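PDB 3FG2: putative rubredoxin reductase from Rhodopseudomonas palustris, which uses FAD to pass electrons from NADH to a ferredoxin, probably supplying the cytochrome P450 CYP199A2. Local coordinates for residues D141-V146 / P229-V234. Residues are numbered along the deposited sequence; the frame is centred on the assembly and turned at random.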
loop_
_atom_site.group_PDB
_atom_site.type_symbol
_atom_site.label_atom_id
_atom_site.label_comp_id
_atom_site.label_asym_id
_atom_site.label_seq_id
_atom_site.Cartn_x
_atom_site.Cartn_y
_atom_site.Cartn_z
ATOM N N ASP A 141 21.821 -8.428 14.433
ATOM C CA ASP A 141 23.021 -7.747 14.911
ATOM C C ASP A 141 22.678 -6.415 15.571
ATOM O O ASP A 141 23.563 -5.606 15.843
ATOM C CB ASP A 141 23.993 -7.491 13.756
ATOM C CG ASP A 141 24.291 -8.740 12.959
ATOM O OD1 ASP A 141 23.428 -9.147 12.153
ATOM O OD2 ASP A 141 25.383 -9.320 13.147
ATOM N N LYS A 142 21.393 -6.190 15.819
ATOM C CA LYS A 142 20.950 -4.952 16.444
ATOM C C LYS A 142 20.149 -5.192 17.721
ATOM O O LYS A 142 19.408 -6.169 17.837
ATOM C CB LYS A 142 20.138 -4.125 15.446
ATOM C CG LYS A 142 20.993 -3.470 14.365
ATOM C CD LYS A 142 22.048 -2.567 14.999
ATOM C CE LYS A 142 22.867 -1.831 13.958
ATOM N NZ LYS A 142 23.587 -2.778 13.069
ATOM N N LYS A 143 20.298 -4.276 18.673
ATOM C CA LYS A 143 19.630 -4.383 19.961
ATOM C C LYS A 143 18.454 -3.441 20.158
ATOM O O LYS A 143 17.533 -3.746 20.913
ATOM C CB LYS A 143 20.622 -4.087 21.086
ATOM C CG LYS A 143 21.902 -4.892 21.075
ATOM C CD LYS A 143 21.713 -6.245 21.727
ATOM C CE LYS A 143 23.046 -6.768 22.234
ATOM N NZ LYS A 143 23.660 -5.819 23.226
ATOM N N HIS A 144 18.476 -2.300 19.483
ATOM C CA HIS A 144 17.443 -1.301 19.714
ATOM C C HIS A 144 17.074 -0.510 18.460
ATOM O O HIS A 144 17.900 0.228 17.922
ATOM C CB HIS A 144 17.968 -0.357 20.795
ATOM C CG HIS A 144 16.922 0.490 21.437
ATOM N ND1 HIS A 144 15.592 0.426 21.086
ATOM C CD2 HIS A 144 17.007 1.402 22.433
ATOM C CE1 HIS A 144 14.902 1.263 21.841
ATOM N NE2 HIS A 144 15.737 1.866 22.666
ATOM N N VAL A 145 15.832 -0.649 18.003
ATOM C CA VAL A 145 15.398 0.075 16.812
ATOM C C VAL A 145 14.303 1.107 17.098
ATOM O O VAL A 145 13.370 0.849 17.868
ATOM C CB VAL A 145 14.868 -0.896 15.721
ATOM C CG1 VAL A 145 13.711 -1.717 16.261
ATOM C CG2 VAL A 145 14.417 -0.108 14.505
ATOM N N VAL A 146 14.427 2.284 16.494
ATOM C CA VAL A 146 13.401 3.307 16.648
ATOM C C VAL A 146 12.631 3.308 15.337
ATOM O O VAL A 146 13.222 3.450 14.269
ATOM C CB VAL A 146 13.985 4.730 16.862
ATOM C CG1 VAL A 146 12.875 5.771 16.719
ATOM C CG2 VAL A 146 14.596 4.847 18.246
ATOM N N PRO A 229 17.757 6.673 22.481
ATOM C CA PRO A 229 18.916 5.885 22.042
ATOM C C PRO A 229 18.477 4.706 21.179
ATOM O O PRO A 229 17.371 4.181 21.345
ATOM C CB PRO A 229 19.549 5.442 23.353
ATOM C CG PRO A 229 18.349 5.303 24.270
ATOM C CD PRO A 229 17.522 6.528 23.929
ATOM N N CYS A 230 19.337 4.313 20.245
ATOM C CA CYS A 230 19.037 3.204 19.356
ATOM C C CYS A 230 20.221 2.942 18.432
ATOM O O CYS A 230 21.039 3.829 18.205
ATOM C CB CYS A 230 17.792 3.524 18.521
ATOM S SG CYS A 230 17.982 4.898 17.356
ATOM N N ASP A 231 20.327 1.724 17.912
ATOM C CA ASP A 231 21.419 1.413 16.996
ATOM C C ASP A 231 20.865 1.107 15.614
ATOM O O ASP A 231 21.611 0.768 14.701
ATOM C CB ASP A 231 22.266 0.241 17.510
ATOM C CG ASP A 231 21.463 -1.023 17.708
ATOM O OD1 ASP A 231 22.046 -2.012 18.188
ATOM O OD2 ASP A 231 20.256 -1.039 17.386
ATOM N N LEU A 232 19.549 1.249 15.469
ATOM C CA LEU A 232 18.878 1.010 14.201
ATOM C C LEU A 232 17.618 1.877 14.057
ATOM O O LEU A 232 16.838 2.033 15.004
ATOM C CB LEU A 232 18.504 -0.471 14.072
ATOM C CG LEU A 232 17.808 -0.939 12.786
ATOM C CD1 LEU A 232 18.717 -0.730 11.587
ATOM C CD2 LEU A 232 17.446 -2.408 12.913
ATOM N N VAL A 233 17.425 2.437 12.867
ATOM C CA VAL A 233 16.258 3.266 12.593
ATOM C C VAL A 233 15.527 2.782 11.344
ATOM O O VAL A 233 16.141 2.530 10.302
ATOM C CB VAL A 233 16.644 4.752 12.367
ATOM C CG1 VAL A 233 15.379 5.590 12.105
ATOM C CG2 VAL A 233 17.400 5.288 13.578
ATOM N N VAL A 234 14.211 2.648 11.458
ATOM C CA VAL A 234 13.382 2.240 10.331
ATOM C C VAL A 234 12.395 3.386 10.126
ATOM O O VAL A 234 11.643 3.741 11.035
ATOM C CB VAL A 234 12.623 0.931 10.637
ATOM C CG1 VAL A 234 11.692 0.582 9.486
ATOM C CG2 VAL A 234 13.623 -0.200 10.862
#
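Just ahead of the two parallel strands, the Asp231 carboxylate binds the backbone N-H groups of Lys143 and His144. The N-H of Lys143 points almost straight (179°) at the syn lone pair of Asp231 OD1, 2.9 Å away, while the N-H of His144 reaches Asp231 OD2 at 3.0 Å from above the carboxylate plane. A chi1 of 59° puts CG of Asp231 between its backbone N and carbonyl carbon, on the side of Lys143 and His144. The two bonds fix the rotation of this group, although they leave OD2 only 2.7 Å from His144 O, a second acceptor. The aliphatic part of Lys142 crosses the carboxylate, CD lying 3.2 Å from Asp231 CG; Lys142 NZ forms a long, weak ion pair with Asp122.

Backbone bonds continue the pairing. His144 O accepts from Asp231 N and, weakly, from Leu232 N, which probably offsets its closeness to OD2; Val146 N then donates to Leu232 O (2.8 Å), and Val234 N to Val146 O.

Apolar contacts flank this ladder. Val145 CG2 touches Leu232 CG and lies 3.7 Å from CG2 of Val234, with Phe157 of helix 152-163 packed on both valines. On the face of Val146 and Val233, Val146 CG2 presses tightly on Cys230 CB (3.5 Å), beside Val220 of strand 216-222. Pro229 O lies over the His144 ring, 3.0 Å from CD2 without a hydrogen bond, and Cys230 CB over the same face, towards the rim.

Strands 144-148 and 232-235 are neighbours in the five-stranded parallel sheet of a Rossmann-type domain, consistent with the NADH-binding domain of this flavoprotein family; strand 144-148 leads into a GxGxxG-like turn and helix 152-163.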